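Local coordinates for protein ORF 37 (Human herpesvirus 8 type M, PDB 3FHD) that acts as a herpesvirus alkaline nuclease with endonuclease and exonuclease activity on single- and double-stranded DNA, helping to process branched viral DNA into unit-length genomes, at residues E207-L212 / I267-K272; D301-Y304 / P309-E312; D369-R374 / F430-G435; G375-K380 / E454-L459. All blocks are in the same frame, centred on the assembly; numbering follows the deposited sequence.

Interaction 1 (E207-L212 / I267-K272). With MG (magnesium ion), chain E; SO4 (sulfate ion), chain C.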
loop_
_atom_site.group_PDB
_atom_site.type_symbol
_atom_site.label_atom_id
_atom_site.label_comp_id
_atom_site.label_asym_id
_atom_site.label_seq_id
_atom_site.Cartn_x
_atom_site.Cartn_y
_atom_site.Cartn_z
ATOM N N GLU A 207 7.541 7.408 8.797
ATOM C CA GLU A 207 6.988 7.411 10.151
ATOM C C GLU A 207 6.786 8.829 10.670
ATOM O O GLU A 207 5.834 9.087 11.431
ATOM C CB GLU A 207 7.889 6.647 11.143
ATOM C CG GLU A 207 7.809 5.126 11.055
ATOM C CD GLU A 207 6.393 4.602 11.210
ATOM O OE1 GLU A 207 5.731 4.904 12.241
ATOM O OE2 GLU A 207 5.952 3.871 10.297
ATOM N N VAL A 208 7.683 9.745 10.275
ATOM C CA VAL A 208 7.536 11.135 10.686
ATOM C C VAL A 208 6.273 11.729 10.078
ATOM O O VAL A 208 5.503 12.417 10.778
ATOM C CB VAL A 208 8.780 11.995 10.350
ATOM C CG1 VAL A 208 8.448 13.480 10.460
ATOM C CG2 VAL A 208 9.914 11.650 11.298
ATOM N N VAL A 209 6.056 11.479 8.782
ATOM C CA VAL A 209 4.837 11.970 8.156
ATOM C C VAL A 209 3.567 11.396 8.825
ATOM O O VAL A 209 2.596 12.137 9.018
ATOM C CB VAL A 209 4.798 11.749 6.629
ATOM C CG1 VAL A 209 3.451 12.264 6.031
ATOM C CG2 VAL A 209 6.000 12.438 5.960
ATOM N N LYS A 210 3.566 10.106 9.168
ATOM C CA LYS A 210 2.416 9.517 9.909
ATOM C C LYS A 210 2.132 10.293 11.172
ATOM O O LYS A 210 0.970 10.612 11.455
ATOM C CB LYS A 210 2.666 8.063 10.329
ATOM C CG LYS A 210 2.704 7.095 9.213
ATOM C CD LYS A 210 2.605 5.643 9.672
ATOM C CE LYS A 210 3.202 4.781 8.552
ATOM N NZ LYS A 210 2.856 3.338 8.576
ATOM N N THR A 211 3.184 10.578 11.944
ATOM C CA THR A 211 3.038 11.398 13.172
ATOM C C THR A 211 2.420 12.780 12.928
ATOM O O THR A 211 1.584 13.236 13.725
ATOM C CB THR A 211 4.364 11.556 13.933
ATOM O OG1 THR A 211 4.939 10.262 14.125
ATOM C CG2 THR A 211 4.119 12.183 15.335
ATOM N N LEU A 212 2.845 13.445 11.855
ATOM C CA LEU A 212 2.253 14.722 11.425
ATOM C C LEU A 212 0.758 14.633 11.110
ATOM O O LEU A 212 -0.023 15.494 11.551
ATOM C CB LEU A 212 3.000 15.289 10.215
ATOM C CG LEU A 212 4.453 15.756 10.410
ATOM C CD1 LEU A 212 5.191 15.879 9.077
ATOM C CD2 LEU A 212 4.503 17.087 11.179
ATOM N N ILE A 267 1.618 7.739 1.898
ATOM C CA ILE A 267 2.675 8.689 2.291
ATOM C C ILE A 267 3.889 8.545 1.363
ATOM O O ILE A 267 4.305 7.434 1.092
ATOM C CB ILE A 267 3.060 8.479 3.782
ATOM C CG1 ILE A 267 1.931 8.966 4.688
ATOM C CG2 ILE A 267 4.426 9.175 4.144
ATOM C CD1 ILE A 267 1.951 8.376 6.061
ATOM N N LYS A 268 4.417 9.660 0.831
ATOM C CA LYS A 268 5.664 9.647 0.020
ATOM C C LYS A 268 6.622 10.709 0.583
ATOM O O LYS A 268 6.163 11.708 1.114
ATOM C CB LYS A 268 5.379 10.006 -1.455
ATOM C CG LYS A 268 4.371 9.089 -2.153
ATOM C CD LYS A 268 4.951 7.671 -2.224
ATOM C CE LYS A 268 3.921 6.707 -2.801
ATOM N NZ LYS A 268 4.359 5.303 -2.655
ATOM N N CYS A 269 7.919 10.488 0.499
ATOM C CA CYS A 269 8.878 11.525 0.906
ATOM C C CYS A 269 9.700 11.940 -0.290
ATOM O O CYS A 269 10.020 11.089 -1.143
ATOM C CB CYS A 269 9.753 11.031 2.052
ATOM S SG CYS A 269 8.834 10.446 3.461
ATOM N N ARG A 270 10.002 13.238 -0.403
ATOM C CA ARG A 270 10.730 13.764 -1.566
ATOM C C ARG A 270 12.192 14.034 -1.256
ATOM O O ARG A 270 12.543 15.158 -0.943
ATOM C CB ARG A 270 10.105 15.076 -2.005
ATOM C CG ARG A 270 8.633 14.993 -2.256
ATOM C CD ARG A 270 8.423 14.696 -3.686
ATOM N NE ARG A 270 8.777 13.319 -3.935
ATOM C CZ ARG A 270 8.920 12.788 -5.134
ATOM N NH1 ARG A 270 8.744 13.536 -6.208
ATOM N NH2 ARG A 270 9.229 11.500 -5.245
ATOM N N PHE A 271 13.045 13.017 -1.357
ATOM C CA PHE A 271 14.416 13.194 -0.927
ATOM C C PHE A 271 15.250 14.118 -1.828
ATOM O O PHE A 271 16.252 14.673 -1.364
ATOM C CB PHE A 271 15.078 11.857 -0.685
ATOM C CG PHE A 271 14.457 11.094 0.455
ATOM C CD1 PHE A 271 14.186 11.734 1.685
ATOM C CD2 PHE A 271 14.131 9.744 0.313
ATOM C CE1 PHE A 271 13.608 11.045 2.733
ATOM C CE2 PHE A 271 13.547 9.042 1.365
ATOM C CZ PHE A 271 13.294 9.697 2.580
ATOM N N LYS A 272 14.820 14.333 -3.073
ATOM C CA LYS A 272 15.566 15.253 -3.967
ATOM C C LYS A 272 15.571 16.673 -3.426
ATOM O O LYS A 272 16.381 17.484 -3.854
ATOM C CB LYS A 272 14.948 15.330 -5.374
ATOM C CG LYS A 272 15.046 14.106 -6.283
ATOM C CD LYS A 272 14.313 14.384 -7.648
ATOM C CE LYS A 272 12.785 14.626 -7.475
ATOM N NZ LYS A 272 11.956 14.579 -8.761
HETATM MG MG MG E . 4.211 5.065 1.271
HETATM S S SO4 C . 12.817 11.627 -4.476
HETATM O O1 SO4 C . 14.275 11.451 -4.549
HETATM O O2 SO4 C . 12.455 13.049 -4.501
HETATM O O3 SO4 C . 12.235 10.975 -5.649
HETATM O O4 SO4 C . 12.340 10.960 -3.264
#
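Val209 and Ile267 mark where helix 203-217 crosses strand 262-269 of the sheet; the axes of 207-212 and 267-269 approach to 8.7 Å at 127°. The strand carries the E-X-K part of the PD-(D/E)XK nuclease motif, Ile267 lying between Glu266 and Lys268. Its side chain faces the helix: CG2 lies 3.6 Å from Val209 CB and touches Val209 CG1, the two branched side chains running alongside each other in opposite senses. The extended CG1 branch (chi2 159°) reaches beyond Val209, bringing CD1 tightly against Lys210 CG at 3.5 Å. Past that point Lys210 runs on, almost straight, until NZ donates to the carbonyls of Asp243 and Leu225 and pairs with Glu207 OE2. Cys269 SG completes the apolar row against Val209 CG2. Ile267 faces two ways: its side chain meets the helix, while its carbonyl O binds the magnesium ion at 2.4 Å with Asp243 and Glu266. The Lys268 side chain leaves the backbone away from the helix and hydrogen-bonds Glu266. Farther along, a sulfate, probably from the crystallisation liquor, places O2 over one face of the Arg270 guanidinium and accepts from Phe271 N at O4 (2.9 Å) and from Lys272 N at O2 (3.0 Å).

Interaction 2 (D301-Y304 / P309-E312)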
loop_
_atom_site.group_PDB
_atom_site.type_symbol
_atom_site.label_atom_id
_atom_site.label_comp_id
_atom_site.label_asym_id
_atom_site.label_seq_id
_atom_site.Cartn_x
_atom_site.Cartn_y
_atom_site.Cartn_z
ATOM N N ASP A 301 8.827 28.585 -6.710
ATOM C CA ASP A 301 10.269 28.802 -6.682
ATOM C C ASP A 301 11.001 27.694 -5.926
ATOM O O ASP A 301 12.126 27.302 -6.301
ATOM C CB ASP A 301 10.589 30.180 -6.084
ATOM N N PHE A 302 10.360 27.187 -4.866
ATOM C CA PHE A 302 10.873 26.049 -4.119
ATOM C C PHE A 302 10.873 24.795 -5.004
ATOM O O PHE A 302 11.895 24.111 -5.130
ATOM C CB PHE A 302 10.060 25.838 -2.832
ATOM C CG PHE A 302 10.438 24.594 -2.074
ATOM C CD1 PHE A 302 11.621 24.547 -1.329
ATOM C CD2 PHE A 302 9.609 23.479 -2.098
ATOM C CE1 PHE A 302 11.979 23.390 -0.629
ATOM C CE2 PHE A 302 9.961 22.306 -1.411
ATOM C CZ PHE A 302 11.155 22.277 -0.669
ATOM N N PHE A 303 9.749 24.511 -5.654
ATOM C CA PHE A 303 9.688 23.351 -6.540
ATOM C C PHE A 303 10.754 23.381 -7.633
ATOM O O PHE A 303 11.427 22.370 -7.886
ATOM C CB PHE A 303 8.291 23.175 -7.150
ATOM C CG PHE A 303 7.340 22.421 -6.262
ATOM C CD1 PHE A 303 7.671 21.156 -5.782
ATOM C CD2 PHE A 303 6.111 22.964 -5.909
ATOM C CE1 PHE A 303 6.792 20.444 -4.970
ATOM C CE2 PHE A 303 5.238 22.265 -5.097
ATOM C CZ PHE A 303 5.582 21.002 -4.621
ATOM N N TYR A 304 10.926 24.547 -8.247
ATOM C CA TYR A 304 11.879 24.705 -9.338
ATOM C C TYR A 304 13.249 25.182 -8.868
ATOM O O TYR A 304 13.935 25.894 -9.601
ATOM C CB TYR A 304 11.318 25.634 -10.441
ATOM C CG TYR A 304 9.982 25.179 -11.037
ATOM C CD1 TYR A 304 9.680 23.823 -11.202
ATOM C CD2 TYR A 304 9.028 26.107 -11.434
ATOM C CE1 TYR A 304 8.451 23.413 -11.747
ATOM C CE2 TYR A 304 7.812 25.716 -11.985
ATOM C CZ TYR A 304 7.523 24.373 -12.143
ATOM O OH TYR A 304 6.305 23.993 -12.696
ATOM N N PRO A 309 12.162 18.770 -11.264
ATOM C CA PRO A 309 11.075 19.251 -10.406
ATOM C C PRO A 309 9.927 18.242 -10.241
ATOM O O PRO A 309 9.631 17.466 -11.166
ATOM C CB PRO A 309 10.567 20.491 -11.136
ATOM C CG PRO A 309 11.656 20.867 -12.074
ATOM C CD PRO A 309 12.276 19.581 -12.485
ATOM N N ALA A 310 9.286 18.275 -9.076
ATOM C CA ALA A 310 8.233 17.319 -8.754
ATOM C C ALA A 310 6.874 17.727 -9.343
ATOM O O ALA A 310 5.911 16.961 -9.268
ATOM C CB ALA A 310 8.134 17.095 -7.233
ATOM N N VAL A 311 6.802 18.922 -9.931
ATOM C CA VAL A 311 5.565 19.424 -10.526
ATOM C C VAL A 311 5.773 19.624 -12.033
ATOM O O VAL A 311 6.829 20.135 -12.461
ATOM C CB VAL A 311 5.154 20.780 -9.884
ATOM C CG1 VAL A 311 4.013 21.420 -10.639
ATOM C CG2 VAL A 311 4.800 20.599 -8.405
ATOM N N GLU A 312 4.780 19.236 -12.835
ATOM C CA GLU A 312 4.838 19.419 -14.292
ATOM C C GLU A 312 3.615 20.212 -14.768
ATOM O O GLU A 312 2.484 19.913 -14.378
ATOM C CB GLU A 312 4.926 18.046 -14.996
ATOM C CG GLU A 312 4.861 18.089 -16.546
ATOM C CD GLU A 312 4.434 16.754 -17.210
ATOM O OE1 GLU A 312 3.681 15.947 -16.600
ATOM O OE2 GLU A 312 4.837 16.525 -18.380
#
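Phe303 and Val311 carry the apolar part of this contact through a CH-pi interaction. Val311 CG2 stands over the centre of the Phe303 ring, 3.6 Å from the centroid and only 7° off the ring normal, so that all six ring carbons lie at nearly the same distance from the methyl. Ala310 CB comes to the same ring obliquely, 4.3 Å from Phe303 CE1. Plain van der Waals contact joins Tyr304 to Pro309: CB of the proline meets the ring at its edge, 3.4 Å from Tyr304 CD1, with CG close behind. Val311 O lies near the plane of the same ring, 3.7 Å from Tyr304 CE1. Tyr304 OH is hydrogen-bonded to the carbonyl of Trp333, and the hydroxyl of Tyr273 bridges Phe303 O and Ala310 N, pinning the helix end to the turn. Leu387 of strand 379-389 touches both Phe303 and Val311. Tyr304 is the residue at which the chain leaves helical angles, and a short loop then leads into strand 311-313: a tight helix-to-strand connection delivering the chain to an outermost strand of the mixed sheet.

Interaction 3 (D369-R374 / F430-G435)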
loop_
_atom_site.group_PDB
_atom_site.type_symbol
_atom_site.label_atom_id
_atom_site.label_comp_id
_atom_site.label_asym_id
_atom_site.label_seq_id
_atom_site.Cartn_x
_atom_site.Cartn_y
_atom_site.Cartn_z
ATOM N N ASP A 369 9.839 25.796 12.349
ATOM C CA ASP A 369 11.226 25.393 12.355
ATOM C C ASP A 369 11.663 25.170 13.813
ATOM O O ASP A 369 11.624 26.105 14.606
ATOM C CB ASP A 369 12.041 26.486 11.670
ATOM C CG ASP A 369 13.485 26.119 11.477
ATOM O OD1 ASP A 369 14.041 25.293 12.239
ATOM O OD2 ASP A 369 14.081 26.670 10.538
ATOM N N PRO A 370 12.091 23.925 14.168
ATOM C CA PRO A 370 12.510 23.670 15.557
ATOM C C PRO A 370 13.784 24.425 16.009
ATOM O O PRO A 370 14.146 24.373 17.196
ATOM C CB PRO A 370 12.711 22.150 15.606
ATOM C CG PRO A 370 13.007 21.757 14.170
ATOM C CD PRO A 370 12.218 22.725 13.315
ATOM N N GLN A 371 14.458 25.130 15.101
ATOM C CA GLN A 371 15.598 25.949 15.533
ATOM C C GLN A 371 15.108 27.211 16.240
ATOM O O GLN A 371 15.826 27.820 17.051
ATOM C CB GLN A 371 16.545 26.277 14.382
ATOM C CG GLN A 371 17.922 26.742 14.851
ATOM C CD GLN A 371 18.908 26.853 13.720
ATOM O OE1 GLN A 371 18.795 26.148 12.715
ATOM N NE2 GLN A 371 19.881 27.739 13.867
ATOM N N ASP A 372 13.871 27.591 15.930
ATOM C CA ASP A 372 13.211 28.713 16.584
ATOM C C ASP A 372 12.627 28.263 17.935
ATOM O O ASP A 372 12.833 28.916 18.962
ATOM C CB ASP A 372 12.097 29.274 15.685
ATOM C CG ASP A 372 12.626 29.896 14.377
ATOM O OD1 ASP A 372 13.856 30.133 14.242
ATOM O OD2 ASP A 372 11.788 30.164 13.475
ATOM N N THR A 373 11.925 27.125 17.922
ATOM C CA THR A 373 11.132 26.665 19.071
ATOM C C THR A 373 11.912 25.750 20.029
ATOM O O THR A 373 11.355 25.280 21.035
ATOM C CB THR A 373 9.870 25.904 18.600
ATOM O OG1 THR A 373 10.277 24.757 17.848
ATOM C CG2 THR A 373 8.997 26.783 17.717
ATOM N N ARG A 374 13.185 25.499 19.696
ATOM C CA ARG A 374 14.048 24.516 20.387
ATOM C C ARG A 374 13.455 23.102 20.516
ATOM O O ARG A 374 13.807 22.354 21.442
ATOM C CB ARG A 374 14.514 25.025 21.763
ATOM C CG ARG A 374 15.270 26.362 21.757
ATOM C CD ARG A 374 16.262 26.533 20.596
ATOM N NE ARG A 374 17.472 25.718 20.739
ATOM C CZ ARG A 374 18.316 25.434 19.745
ATOM N NH1 ARG A 374 19.391 24.684 19.988
ATOM N NH2 ARG A 374 18.095 25.898 18.511
ATOM N N PHE A 430 8.464 16.750 3.027
ATOM C CA PHE A 430 9.711 17.383 2.593
ATOM C C PHE A 430 10.513 17.607 3.846
ATOM O O PHE A 430 9.928 17.827 4.938
ATOM C CB PHE A 430 9.449 18.727 1.914
ATOM C CG PHE A 430 8.704 18.625 0.606
ATOM C CD1 PHE A 430 9.388 18.635 -0.608
ATOM C CD2 PHE A 430 7.310 18.531 0.586
ATOM C CE1 PHE A 430 8.716 18.535 -1.811
ATOM C CE2 PHE A 430 6.620 18.447 -0.626
ATOM C CZ PHE A 430 7.324 18.438 -1.827
ATOM N N PHE A 431 11.833 17.524 3.712
ATOM C CA PHE A 431 12.724 17.443 4.877
ATOM C C PHE A 431 13.977 18.307 4.728
ATOM O O PHE A 431 14.325 18.733 3.618
ATOM C CB PHE A 431 13.136 15.982 5.169
ATOM C CG PHE A 431 11.997 15.088 5.582
ATOM C CD1 PHE A 431 11.686 14.897 6.928
ATOM C CD2 PHE A 431 11.240 14.423 4.624
ATOM C CE1 PHE A 431 10.631 14.058 7.318
ATOM C CE2 PHE A 431 10.170 13.588 5.015
ATOM C CZ PHE A 431 9.870 13.428 6.375
ATOM N N ARG A 432 14.629 18.551 5.866
ATOM C CA ARG A 432 15.944 19.174 5.915
ATOM C C ARG A 432 16.918 18.442 6.855
ATOM O O ARG A 432 16.511 17.768 7.816
ATOM C CB ARG A 432 15.849 20.673 6.252
ATOM C CG ARG A 432 15.538 21.001 7.720
ATOM C CD ARG A 432 15.681 22.508 7.972
ATOM N NE ARG A 432 15.363 22.893 9.362
ATOM C CZ ARG A 432 16.171 22.717 10.405
ATOM N NH1 ARG A 432 17.358 22.131 10.262
ATOM N NH2 ARG A 432 15.795 23.139 11.618
ATOM N N LYS A 433 18.208 18.552 6.541
ATOM C CA LYS A 433 19.247 18.056 7.423
ATOM C C LYS A 433 19.243 18.801 8.763
ATOM O O LYS A 433 18.940 20.006 8.835
ATOM C CB LYS A 433 20.626 18.178 6.763
ATOM C CG LYS A 433 20.858 17.289 5.515
ATOM C CD LYS A 433 20.599 15.784 5.816
ATOM C CE LYS A 433 21.118 14.878 4.677
ATOM N NZ LYS A 433 20.797 13.424 4.916
ATOM N N ARG A 434 19.582 18.069 9.820
ATOM C CA ARG A 434 19.883 18.673 11.117
ATOM C C ARG A 434 21.216 19.395 11.073
ATOM O O ARG A 434 22.163 18.935 10.433
ATOM C CB ARG A 434 19.922 17.620 12.213
ATOM C CG ARG A 434 18.603 17.052 12.517
ATOM C CD ARG A 434 18.785 15.994 13.584
ATOM N NE ARG A 434 17.580 15.193 13.745
ATOM C CZ ARG A 434 16.765 15.300 14.790
ATOM N NH1 ARG A 434 17.052 16.180 15.760
ATOM N NH2 ARG A 434 15.682 14.531 14.870
ATOM N N GLY A 435 21.275 20.548 11.728
ATOM C CA GLY A 435 22.479 21.355 11.736
ATOM C C GLY A 435 23.036 21.425 13.132
ATOM O O GLY A 435 22.427 20.917 14.089
#
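Asp369 and Arg432 form a buried salt bridge that ties the N-cap of the short, weakly bonded helix 370-373 to Arg432 on strand 423-432 in the mixed sheet. Asp369 OD1 is gripped twice. Arg432 NH2 donates to it over 2.8 Å, meeting the oxygen on its syn side but out of the carboxylate plane, and Gln371 N gives the capping bond, 2.9 Å long and nearly straight at 167°. The two donors arrive from opposite faces of the carboxylate, which should hold its rotation firmly; the aspartate and guanidinium planes stand 48° apart. OD2, the other oxygen, is taken by Lys277, whose ammonium also reaches Gln371 OE1. The aspartate therefore faces two basic residues as well as the N-terminal end of a helix, surroundings that would be expected to stabilise its charged form. Arg432 spans the gap with a chain extended from CG to NE, and Pro370 CG and CD pack about 4.0 Å from its NH2. Its second terminal nitrogen, NH1, pairs with Asp438 and makes a weak bond to Lys433 O. Asp438 also accepts from Gly435 N, so that one carboxylate holds both the arginine and the backbone of the following loop. Inside the helix segment, Asp372 N donates to Asp369 O at 3.0 Å, while Arg374 NH2 returns weakly to Gln371 O, which lies in the guanidinium plane, at 3.3 Å.

Interaction 4 (G375-K380 / E454-L459)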
loop_
_atom_site.group_PDB
_atom_site.type_symbol
_atom_site.label_atom_id
_atom_site.label_comp_id
_atom_site.label_asym_id
_atom_site.label_seq_id
_atom_site.Cartn_x
_atom_site.Cartn_y
_atom_site.Cartn_z
ATOM N N GLY A 375 12.563 22.724 19.597
ATOM C CA GLY A 375 12.015 21.375 19.623
ATOM C C GLY A 375 10.686 21.141 18.942
ATOM O O GLY A 375 10.559 20.212 18.151
ATOM N N GLN A 376 9.692 21.963 19.255
ATOM C CA GLN A 376 8.333 21.696 18.773
ATOM C C GLN A 376 8.112 22.019 17.297
ATOM O O GLN A 376 8.404 23.137 16.827
ATOM C CB GLN A 376 7.265 22.386 19.637
ATOM C CG GLN A 376 5.863 21.802 19.435
ATOM C CD GLN A 376 4.911 22.149 20.562
ATOM O OE1 GLN A 376 4.387 21.255 21.247
ATOM N NE2 GLN A 376 4.695 23.450 20.779
ATOM N N ILE A 377 7.573 21.027 16.590
ATOM C CA ILE A 377 7.184 21.176 15.197
ATOM C C ILE A 377 5.664 21.093 15.109
ATOM O O ILE A 377 5.076 20.035 15.347
ATOM C CB ILE A 377 7.828 20.086 14.278
ATOM C CG1 ILE A 377 9.367 20.185 14.327
ATOM C CG2 ILE A 377 7.272 20.202 12.846
ATOM C CD1 ILE A 377 10.119 18.911 13.882
ATOM N N SER A 378 5.051 22.217 14.751
ATOM C CA SER A 378 3.609 22.315 14.578
ATOM C C SER A 378 3.319 23.069 13.273
ATOM O O SER A 378 4.250 23.458 12.570
ATOM C CB SER A 378 2.985 23.030 15.793
ATOM O OG SER A 378 3.590 24.293 15.998
ATOM N N ILE A 379 2.047 23.267 12.941
ATOM C CA ILE A 379 1.685 23.989 11.714
ATOM C C ILE A 379 1.928 25.477 11.931
ATOM O O ILE A 379 1.438 26.039 12.913
ATOM C CB ILE A 379 0.205 23.720 11.293
ATOM C CG1 ILE A 379 -0.006 22.230 10.997
ATOM C CG2 ILE A 379 -0.208 24.565 10.093
ATOM C CD1 ILE A 379 -1.479 21.828 10.864
ATOM N N LYS A 380 2.719 26.088 11.041
ATOM C CA LYS A 380 2.954 27.537 11.034
ATOM C C LYS A 380 1.930 28.233 10.140
ATOM O O LYS A 380 1.407 29.286 10.497
ATOM C CB LYS A 380 4.360 27.867 10.515
ATOM C CG LYS A 380 4.702 29.345 10.548
ATOM C CD LYS A 380 5.706 29.717 9.494
ATOM C CE LYS A 380 6.207 31.141 9.706
ATOM N NZ LYS A 380 5.303 32.179 9.133
ATOM N N GLU A 454 15.879 13.074 9.676
ATOM C CA GLU A 454 15.768 14.458 9.186
ATOM C C GLU A 454 14.540 15.200 9.736
ATOM O O GLU A 454 13.551 14.596 10.154
ATOM C CB GLU A 454 15.746 14.479 7.664
ATOM C CG GLU A 454 17.033 14.013 7.028
ATOM C CD GLU A 454 17.143 12.480 6.873
ATOM O OE1 GLU A 454 16.277 11.686 7.372
ATOM O OE2 GLU A 454 18.139 12.074 6.235
ATOM N N ILE A 455 14.616 16.521 9.715
ATOM C CA ILE A 455 13.540 17.388 10.200
ATOM C C ILE A 455 12.500 17.689 9.105
ATOM O O ILE A 455 12.871 18.189 8.044
ATOM C CB ILE A 455 14.155 18.708 10.739
ATOM C CG1 ILE A 455 14.939 18.442 12.042
ATOM C CG2 ILE A 455 13.098 19.818 10.923
ATOM C CD1 ILE A 455 15.870 19.619 12.445
ATOM N N PRO A 456 11.200 17.413 9.370
ATOM C CA PRO A 456 10.152 17.786 8.406
ATOM C C PRO A 456 9.936 19.296 8.322
ATOM O O PRO A 456 9.894 19.997 9.351
ATOM C CB PRO A 456 8.902 17.077 8.920
ATOM C CG PRO A 456 9.148 16.868 10.387
ATOM C CD PRO A 456 10.643 16.761 10.573
ATOM N N THR A 457 9.801 19.777 7.091
ATOM C CA THR A 457 9.656 21.199 6.815
ATOM C C THR A 457 8.313 21.542 6.172
ATOM O O THR A 457 7.776 22.628 6.395
ATOM C CB THR A 457 10.770 21.711 5.857
ATOM O OG1 THR A 457 10.697 20.962 4.638
ATOM C CG2 THR A 457 12.165 21.555 6.479
ATOM N N LEU A 458 7.787 20.622 5.367
ATOM C CA LEU A 458 6.641 20.906 4.521
ATOM C C LEU A 458 5.847 19.637 4.297
ATOM O O LEU A 458 6.429 18.561 4.101
ATOM C CB LEU A 458 7.143 21.435 3.185
ATOM C CG LEU A 458 6.212 22.012 2.115
ATOM C CD1 LEU A 458 5.688 23.392 2.534
ATOM C CD2 LEU A 458 7.012 22.115 0.791
ATOM N N LEU A 459 4.522 19.777 4.322
ATOM C CA LEU A 459 3.585 18.685 4.054
ATOM C C LEU A 459 2.580 19.130 2.990
ATOM O O LEU A 459 1.965 20.190 3.099
ATOM C CB LEU A 459 2.875 18.247 5.347
ATOM C CG LEU A 459 1.890 17.059 5.268
ATOM C CD1 LEU A 459 2.593 15.757 4.989
ATOM C CD2 LEU A 459 1.046 16.948 6.540
#
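The pyrrolidine ring of Pro456 is the ring in this contact, and Ile377 meets it obliquely at the bond between CD and CG. Ile377 CD1 is 4.0 Å from Pro456 CD and 4.2 Å from Pro456 CG. The reverse side of the proline ring is met by Val208 of helix 203-217 and by Phe431 of strand 423-432, while Leu212 comes up to CB. Ile455, one residue earlier, offers its CG2 methyl 4.3 Å from the same Ile377 CD1, so a single terminal methyl bridges two consecutive residues of the strand. It gets there because CG1 of Ile377 lies anti to the carbonyl carbon (chi1 -61°) and the branch then runs out extended towards the strand. The backbones stay well apart, the closest CA atoms, of Ile377 and Pro456, being 8.1 Å from each other. In the sheet, strand 362-367 lies between strands 379-389 and 455-464; its Leu367 touches both Ile377 and Pro456, filling out the apolar cluster. A classic beta bulge follows the proline, with Thr457 and Leu458 set opposite Phe430 of the neighbouring strand. Proline has no N-H to donate and the isoleucines bring only methyl and methylene groups, so the contact rests on dispersion and the exclusion of water, with side-chain shape rather than directional bonding setting how the surfaces fit.

Following the chain, interaction 1 comes first and closes a loop of 54 residues, rich in strand, between helix 203-217 and strand 262-269. Interaction 2 follows in series, closing a turn of just four residues beside strand 311-313, an outermost strand of the sheet. Interactions 3 and 4 cross, closing loops of 55 and 73 residues: 369-374 and 375-380 are consecutive, and their partners 430-435 and 454-459 follow in the same order. Those partners lie on neighbouring antiparallel strands, paired through Arg432 N to Ile455 O and Thr457 N to Phe430 O. Phe430 and Phe431 link the set, Phe430 meeting Arg270 and the Phe302-Phe303 pair of helix 296-303, and Phe431 packing on Val208 and Cys269.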